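PDB 5H4R: beta-1,3-1,4-glucanase from Caldicellulosiruptor sp. F32, which is a family 5 glycoside hydrolase with a TIM-barrel fold, a lichenase that probably cleaves mixed-linkage beta-1,3-1,4-glucans. Local coordinates for residues W51-G54 and N55-D58; L119-V122 and Q123-V126; K80-K83 and Q84-D87. The protein carries 1 engineered substitution. All blocks are in the same frame, centred on the assembly; numbering follows the deposited sequence.

Along the chain contact 1 (51-58) comes first, then contact 3 (80-87), then contact 2 (119-126). Each is local and closes only a turn or a few helical residues. The three follow in series, and none nests in or crosses another. Contact 1 is the end of the first barrel strand and the loop after it. Contact 3 starts helix 83-91, and contact 2 lies in helix 116-131. They meet in space. Phe57 and Leu53 of contact 1 pack on Val125 of contact 2. Thr56 touches Thr81 of contact 3. Arg121 of contact 2 reaches the backbone oxygen of Thr81. Together they tie the first strand to two outer helices of the barrel.

Contact 1 (W51-G54 and N55-D58); sequences WNLG and NTFD. With BGC (beta-D-glucopyranose), chain B.
The turn where the first strand of the TIM barrel runs into its loop forms this contact, and Leu53 meets Thr56 and Phe57 in it. Leu53 is the centre of an inverse gamma turn. The hydroxyl OG1 of Thr56 donates to Gly54 O at 2.8 Å, coming from above the carbonyl plane rather than along a lone pair. The methyl CG2 of Thr56 lies 3.8 Å from Leu53 CD2, and the two side chains cross at about a right angle. Leu53 CD2 also approaches Phe57 CE2 at 4.0 Å. Asp58 holds the turn from its far end. Its OD2 takes Asn55 N on the syn lone pair at 2.9 Å. Its OD1 takes Thr56 N at 2.7 Å from above the carboxylate plane. The carboxylate is brought back over these amides by chi1 of 43°, with CG between the backbone N and the carbonyl carbon. A water accepts from Phe57 N and donates to Leu53 O. Asn55 belongs to the glycan pocket. Its ND2 donates to O3 of a bound glucose unit at 2.9 Å, nearly straight at 162°. Glu370 and Trp360 NE1 also hydrogen-bond to the bound sugar. The turn thus places a sugar-binding amide at the C-terminal ends of the barrel strands. Strand 50-53 is flanked by strands 96-99 and 356-361. Arg377 bonds to both Thr56 OG1 and Gly54 O, while Phe57 rests against helix 116-131 and meets Trp118 edge-to-face.

Contact 2 (L119-V122 and Q123-V126); sequences LDRV and QQVV
Residues 119-126 are one unbroken run of alpha helix, in which Gln123, Gln124, Val125 and Val126 donate their backbone N-H groups to the oxygens of Leu119, Asp120, Arg121 and Val122. The side-chain contact is led by Arg121. Its NH1 donates to Gln124 OE1 at 2.9 Å, with an N-H...O angle of 156°. The oxygen lies in the guanidinium plane. The donor, however, stands well above the plane of the Gln124 amide, and the two flat groups are turned 75° apart. A bend at chi2 (60°) carries the arginine chain forward along the helix, toward the next turn and these partners. Val125 CG2 lies over one face of the guanidinium, 3.7 Å from Arg121 CZ. That methyl is also 3.6 Å from Arg121 O. Val126 CG2 comes within 3.3 Å of Val122 O, and its distance to Val122 CG1 is 4.4 Å. On another side of the helix a water donates to Asp120 O at 2.7 Å and weakly to Gln123 OE1. Gln123 OE1 also accepts from Arg173 NH1, while Asp120 makes salt bridges with Lys116 and Arg173. Arg121 has further partners: Glu73 pairs with NE, Thr81 O takes NH2, and Tyr128 OH bonds to NH1. The guanidinium is therefore held at its edge by several polar groups and on one face by a methyl. This should fix its rotation, and the pairing with Glu73 probably balances the charge of a buried arginine.

Contact 3 (K80-K83 and Q84-D87); sequences KTTK and QMID
The extended residues 80-82 lead directly into helix 83-91, whose first turn is set by Ile86 N donating to Thr82 O and Asp87 N to Lys83 O. Thr82 is the N-cap. Its OG1 accepts from Met85 N at 3.0 Å with an angle of 153°, and chi1 of 67° brings the hydroxyl to that amide. Lys83 reaches along the helix to Asp87. Its chain is extended until chi4 (-69°), where it bends and lets NZ meet OD1 of Asp87 at 2.8 Å on the syn lone pair, in a salt bridge. Asn132 ND2 bonds to the same oxygen. Replacing Asp87 with an alanine would probably leave the Lys83 ammonium without its mate and take from Asn132 ND2 this acceptor. On the buried side, Thr81 CG2 lies 4.0 Å from Met85 SD and 4.1 Å from Ile86 CD1. Met85 CE curls back to 3.7 Å from Lys80 O. Thr81 OG1 is hydrogen-bonded to Glu73. The arrangement is a threonine N-cap followed by an i to i+4 salt bridge, at the start of an outer helix of the TIM barrel.

Contact 1 (W51-G54 and N55-D58)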
loop_
_atom_site.group_PDB
_atom_site.type_symbol
_atom_site.label_atom_id
_atom_site.label_comp_id
_atom_site.label_asym_id
_atom_site.label_seq_id
_atom_site.Cartn_x
_atom_site.Cartn_y
_atom_site.Cartn_z
ATOM N N TRP A 51 -7.270 -3.308 -4.622
ATOM C CA TRP A 51 -7.933 -3.781 -3.412
ATOM C C TRP A 51 -6.872 -4.441 -2.554
ATOM O O TRP A 51 -6.151 -5.312 -3.043
ATOM C CB TRP A 51 -9.029 -4.757 -3.794
ATOM C CG TRP A 51 -9.868 -5.318 -2.695
ATOM C CD1 TRP A 51 -11.028 -4.790 -2.193
ATOM C CD2 TRP A 51 -9.664 -6.567 -2.004
ATOM N NE1 TRP A 51 -11.548 -5.623 -1.215
ATOM C CE2 TRP A 51 -10.730 -6.714 -1.077
ATOM C CE3 TRP A 51 -8.688 -7.563 -2.067
ATOM C CZ2 TRP A 51 -10.833 -7.811 -0.225
ATOM C CZ3 TRP A 51 -8.795 -8.653 -1.228
ATOM C CH2 TRP A 51 -9.865 -8.774 -0.319
ATOM N N ASN A 52 -6.731 -3.983 -1.308
ATOM C CA ASN A 52 -5.811 -4.587 -0.362
ATOM C C ASN A 52 -6.466 -5.764 0.347
ATOM O O ASN A 52 -7.569 -5.636 0.880
ATOM C CB ASN A 52 -5.398 -3.577 0.706
ATOM C CG ASN A 52 -4.267 -2.645 0.289
ATOM O OD1 ASN A 52 -3.097 -2.937 0.518
ATOM N ND2 ASN A 52 -4.621 -1.463 -0.220
ATOM N N LEU A 53 -5.764 -6.891 0.369
ATOM C CA LEU A 53 -6.051 -8.030 1.245
ATOM C C LEU A 53 -5.556 -7.674 2.654
ATOM O O LEU A 53 -4.553 -8.177 3.162
ATOM C CB LEU A 53 -5.376 -9.272 0.682
ATOM C CG LEU A 53 -5.760 -10.594 1.350
ATOM C CD1 LEU A 53 -7.203 -10.949 1.073
ATOM C CD2 LEU A 53 -4.821 -11.674 0.877
ATOM N N GLY A 54 -6.259 -6.725 3.271
ATOM C CA GLY A 54 -5.805 -6.172 4.521
ATOM C C GLY A 54 -6.078 -7.067 5.716
ATOM O O GLY A 54 -7.007 -7.881 5.741
ATOM N N ASN A 55 -5.268 -6.877 6.756
ATOM C CA ASN A 55 -5.386 -7.639 8.004
ATOM C C ASN A 55 -5.369 -9.149 7.759
ATOM O O ASN A 55 -6.028 -9.920 8.464
ATOM C CB ASN A 55 -6.635 -7.226 8.781
ATOM C CG ASN A 55 -6.410 -5.950 9.608
ATOM O OD1 ASN A 55 -5.384 -5.284 9.491
ATOM N ND2 ASN A 55 -7.373 -5.626 10.457
ATOM N N THR A 56 -4.554 -9.574 6.790
ATOM C CA THR A 56 -4.463 -10.966 6.385
ATOM C C THR A 56 -3.037 -11.415 6.652
ATOM O O THR A 56 -2.695 -11.698 7.802
ATOM C CB THR A 56 -4.957 -11.115 4.947
ATOM O OG1 THR A 56 -6.255 -10.484 4.871
ATOM C CG2 THR A 56 -5.082 -12.579 4.567
ATOM N N PHE A 57 -2.182 -11.562 5.623
ATOM C CA PHE A 57 -0.791 -11.967 5.864
ATOM C C PHE A 57 0.022 -10.910 6.600
ATOM O O PHE A 57 1.142 -11.204 7.050
ATOM C CB PHE A 57 -0.123 -12.299 4.538
ATOM C CG PHE A 57 -0.742 -13.485 3.862
ATOM C CD1 PHE A 57 -0.516 -14.763 4.340
ATOM C CD2 PHE A 57 -1.577 -13.323 2.793
ATOM C CE1 PHE A 57 -1.082 -15.882 3.708
ATOM C CE2 PHE A 57 -2.168 -14.405 2.186
ATOM C CZ PHE A 57 -1.919 -15.691 2.640
ATOM N N ASP A 58 -0.527 -9.711 6.753
ATOM C CA ASP A 58 0.098 -8.634 7.515
ATOM C C ASP A 58 -0.147 -8.711 9.020
ATOM O O ASP A 58 0.506 -7.989 9.780
ATOM C CB ASP A 58 -0.367 -7.256 7.009
ATOM C CG ASP A 58 -1.874 -7.168 6.728
ATOM O OD1 ASP A 58 -2.437 -8.052 6.035
ATOM O OD2 ASP A 58 -2.490 -6.186 7.208
HETATM C C2 BGC B . -5.933 -1.988 10.244
HETATM C C3 BGC B . -6.303 -2.198 11.705
HETATM C C4 BGC B . -5.149 -2.898 12.421
HETATM C C5 BGC B . -3.846 -2.124 12.204
HETATM C C6 BGC B . -2.640 -2.841 12.791
HETATM C C1 BGC B . -4.631 -1.208 10.175
HETATM O O2 BGC B . -6.989 -1.270 9.594
HETATM O O3 BGC B . -7.489 -3.006 11.726
HETATM O O4 BGC B . -5.439 -2.851 13.827
HETATM O O5 BGC B . -3.611 -1.966 10.827
HETATM O O6 BGC B . -1.504 -1.947 12.774
HETATM O O HOH W 1 -2.327 -9.893 3.118
#

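Contact 2 (L119-V122 and Q123-V126)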
loop_
_atom_site.group_PDB
_atom_site.type_symbol
_atom_site.label_atom_id
_atom_site.label_comp_id
_atom_site.label_asym_id
_atom_site.label_seq_id
_atom_site.Cartn_x
_atom_site.Cartn_y
_atom_site.Cartn_z
ATOM N N LEU A 119 5.861 -18.949 3.173
ATOM C CA LEU A 119 6.103 -18.433 1.832
ATOM C C LEU A 119 5.298 -19.205 0.788
ATOM O O LEU A 119 4.755 -18.608 -0.155
ATOM C CB LEU A 119 7.600 -18.489 1.526
ATOM C CG LEU A 119 8.055 -17.882 0.189
ATOM C CD1 LEU A 119 7.606 -16.438 0.028
ATOM C CD2 LEU A 119 9.551 -17.965 0.133
ATOM N N ASP A 120 5.165 -20.521 0.969
ATOM C CA ASP A 120 4.318 -21.333 0.097
ATOM C C ASP A 120 2.868 -20.840 0.103
ATOM O O ASP A 120 2.220 -20.773 -0.947
ATOM C CB ASP A 120 4.333 -22.801 0.531
ATOM C CG ASP A 120 5.653 -23.525 0.266
ATOM O OD1 ASP A 120 6.575 -22.993 -0.386
ATOM O OD2 ASP A 120 5.744 -24.700 0.700
ATOM N N ARG A 121 2.333 -20.520 1.285
ATOM C CA ARG A 121 0.945 -20.057 1.363
ATOM C C ARG A 121 0.772 -18.688 0.706
ATOM O O ARG A 121 -0.199 -18.469 -0.029
ATOM C CB ARG A 121 0.481 -20.044 2.821
ATOM C CG ARG A 121 -0.940 -19.490 3.011
ATOM C CD ARG A 121 -2.027 -20.273 2.252
ATOM N NE ARG A 121 -3.298 -19.565 2.371
ATOM C CZ ARG A 121 -4.294 -19.628 1.494
ATOM N NH1 ARG A 121 -4.224 -20.431 0.431
ATOM N NH2 ARG A 121 -5.383 -18.901 1.694
ATOM N N VAL A 122 1.695 -17.752 0.957
ATOM C CA VAL A 122 1.663 -16.456 0.285
ATOM C C VAL A 122 1.658 -16.652 -1.222
ATOM O O VAL A 122 0.902 -16.001 -1.952
ATOM C CB VAL A 122 2.857 -15.593 0.737
ATOM C CG1 VAL A 122 2.952 -14.338 -0.109
ATOM C CG2 VAL A 122 2.699 -15.215 2.222
ATOM N N GLN A 123 2.495 -17.563 -1.711
ATOM C CA GLN A 123 2.577 -17.797 -3.156
ATOM C C GLN A 123 1.271 -18.351 -3.709
ATOM O O GLN A 123 0.870 -18.027 -4.837
ATOM C CB GLN A 123 3.739 -18.741 -3.454
ATOM C CG GLN A 123 3.939 -18.993 -4.935
ATOM C CD GLN A 123 5.137 -19.865 -5.255
ATOM O OE1 GLN A 123 5.569 -20.706 -4.445
ATOM N NE2 GLN A 123 5.676 -19.693 -6.464
ATOM N N GLN A 124 0.599 -19.201 -2.938
ATOM C CA GLN A 124 -0.696 -19.715 -3.366
ATOM C C GLN A 124 -1.677 -18.577 -3.613
ATOM O O GLN A 124 -2.427 -18.597 -4.593
ATOM C CB GLN A 124 -1.225 -20.662 -2.305
ATOM C CG GLN A 124 -2.447 -21.414 -2.666
ATOM C CD GLN A 124 -2.639 -22.578 -1.718
ATOM O OE1 GLN A 124 -2.334 -22.482 -0.510
ATOM N NE2 GLN A 124 -3.105 -23.700 -2.259
ATOM N N VAL A 125 -1.694 -17.583 -2.729
ATOM C CA VAL A 125 -2.613 -16.459 -2.885
ATOM C C VAL A 125 -2.195 -15.539 -4.039
ATOM O O VAL A 125 -3.045 -15.055 -4.803
ATOM C CB VAL A 125 -2.741 -15.715 -1.544
ATOM C CG1 VAL A 125 -3.628 -14.469 -1.722
ATOM C CG2 VAL A 125 -3.329 -16.658 -0.512
ATOM N N VAL A 126 -0.891 -15.316 -4.227
ATOM C CA VAL A 126 -0.433 -14.581 -5.409
ATOM C C VAL A 126 -0.942 -15.272 -6.672
ATOM O O VAL A 126 -1.389 -14.620 -7.629
ATOM C CB VAL A 126 1.102 -14.462 -5.388
ATOM C CG1 VAL A 126 1.618 -13.880 -6.730
ATOM C CG2 VAL A 126 1.536 -13.614 -4.199
HETATM O O HOH W 2 3.055 -22.476 -2.898
#

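Contact 3 (K80-K83 and Q84-D87)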
loop_
_atom_site.group_PDB
_atom_site.type_symbol
_atom_site.label_atom_id
_atom_site.label_comp_id
_atom_site.label_asym_id
_atom_site.label_seq_id
_atom_site.Cartn_x
_atom_site.Cartn_y
_atom_site.Cartn_z
ATOM N N LYS A 80 -10.120 -17.542 5.800
ATOM C CA LYS A 80 -8.991 -17.933 4.971
ATOM C C LYS A 80 -9.238 -17.533 3.524
ATOM O O LYS A 80 -10.341 -17.694 3.001
ATOM C CB LYS A 80 -8.753 -19.438 5.079
ATOM C CG LYS A 80 -7.478 -19.920 4.357
ATOM C CD LYS A 80 -7.191 -21.376 4.606
ATOM C CE LYS A 80 -5.936 -21.828 3.853
ATOM N NZ LYS A 80 -5.630 -23.257 4.133
ATOM N N THR A 81 -8.206 -16.984 2.898
ATOM C CA THR A 81 -8.310 -16.504 1.525
ATOM C C THR A 81 -8.525 -17.659 0.560
ATOM O O THR A 81 -7.933 -18.741 0.700
ATOM C CB THR A 81 -7.048 -15.731 1.125
ATOM O OG1 THR A 81 -6.703 -14.792 2.141
ATOM C CG2 THR A 81 -7.276 -14.965 -0.140
ATOM N N THR A 82 -9.374 -17.428 -0.440
ATOM C CA THR A 82 -9.689 -18.442 -1.435
ATOM C C THR A 82 -9.608 -17.848 -2.828
ATOM O O THR A 82 -9.678 -16.628 -3.005
ATOM C CB THR A 82 -11.083 -19.012 -1.244
ATOM O OG1 THR A 82 -12.028 -17.974 -1.516
ATOM C CG2 THR A 82 -11.275 -19.559 0.159
ATOM N N LYS A 83 -9.507 -18.737 -3.829
ATOM C CA LYS A 83 -9.559 -18.263 -5.211
ATOM C C LYS A 83 -10.905 -17.611 -5.520
ATOM O O LYS A 83 -10.962 -16.584 -6.208
ATOM C CB LYS A 83 -9.263 -19.388 -6.206
ATOM C CG LYS A 83 -8.959 -18.769 -7.591
ATOM C CD LYS A 83 -8.674 -19.765 -8.674
ATOM C CE LYS A 83 -8.502 -19.027 -9.994
ATOM N NZ LYS A 83 -9.777 -18.439 -10.503
ATOM N N GLN A 84 -12.001 -18.162 -4.985
ATOM C CA GLN A 84 -13.304 -17.549 -5.228
ATOM C C GLN A 84 -13.333 -16.113 -4.713
ATOM O O GLN A 84 -13.937 -15.231 -5.326
ATOM C CB GLN A 84 -14.413 -18.387 -4.575
ATOM C CG GLN A 84 -15.812 -17.937 -4.933
ATOM C CD GLN A 84 -16.905 -18.787 -4.278
ATOM O OE1 GLN A 84 -16.626 -19.700 -3.501
ATOM N NE2 GLN A 84 -18.158 -18.483 -4.601
ATOM N N MET A 85 -12.690 -15.863 -3.587
ATOM C CA MET A 85 -12.653 -14.510 -3.047
ATOM C C MET A 85 -11.937 -13.560 -3.995
ATOM O O MET A 85 -12.421 -12.462 -4.279
ATOM C CB MET A 85 -11.962 -14.547 -1.692
ATOM C CG MET A 85 -11.921 -13.235 -0.966
ATOM S SD MET A 85 -10.950 -13.410 0.545
ATOM C CE MET A 85 -11.753 -14.757 1.308
ATOM N N ILE A 86 -10.771 -13.965 -4.499
ATOM C CA ILE A 86 -10.049 -13.098 -5.422
ATOM C C ILE A 86 -10.828 -12.942 -6.726
ATOM O O ILE A 86 -10.851 -11.859 -7.321
ATOM C CB ILE A 86 -8.631 -13.643 -5.647
ATOM C CG1 ILE A 86 -7.912 -13.836 -4.297
ATOM C CG2 ILE A 86 -7.839 -12.732 -6.585
ATOM C CD1 ILE A 86 -7.959 -12.627 -3.405
ATOM N N ASP A 87 -11.474 -14.015 -7.193
ATOM C CA ASP A 87 -12.363 -13.920 -8.356
ATOM C C ASP A 87 -13.424 -12.847 -8.157
ATOM O O ASP A 87 -13.759 -12.104 -9.087
ATOM C CB ASP A 87 -13.085 -15.236 -8.604
ATOM C CG ASP A 87 -12.186 -16.380 -9.048
ATOM O OD1 ASP A 87 -10.997 -16.192 -9.399
ATOM O OD2 ASP A 87 -12.727 -17.508 -9.056
#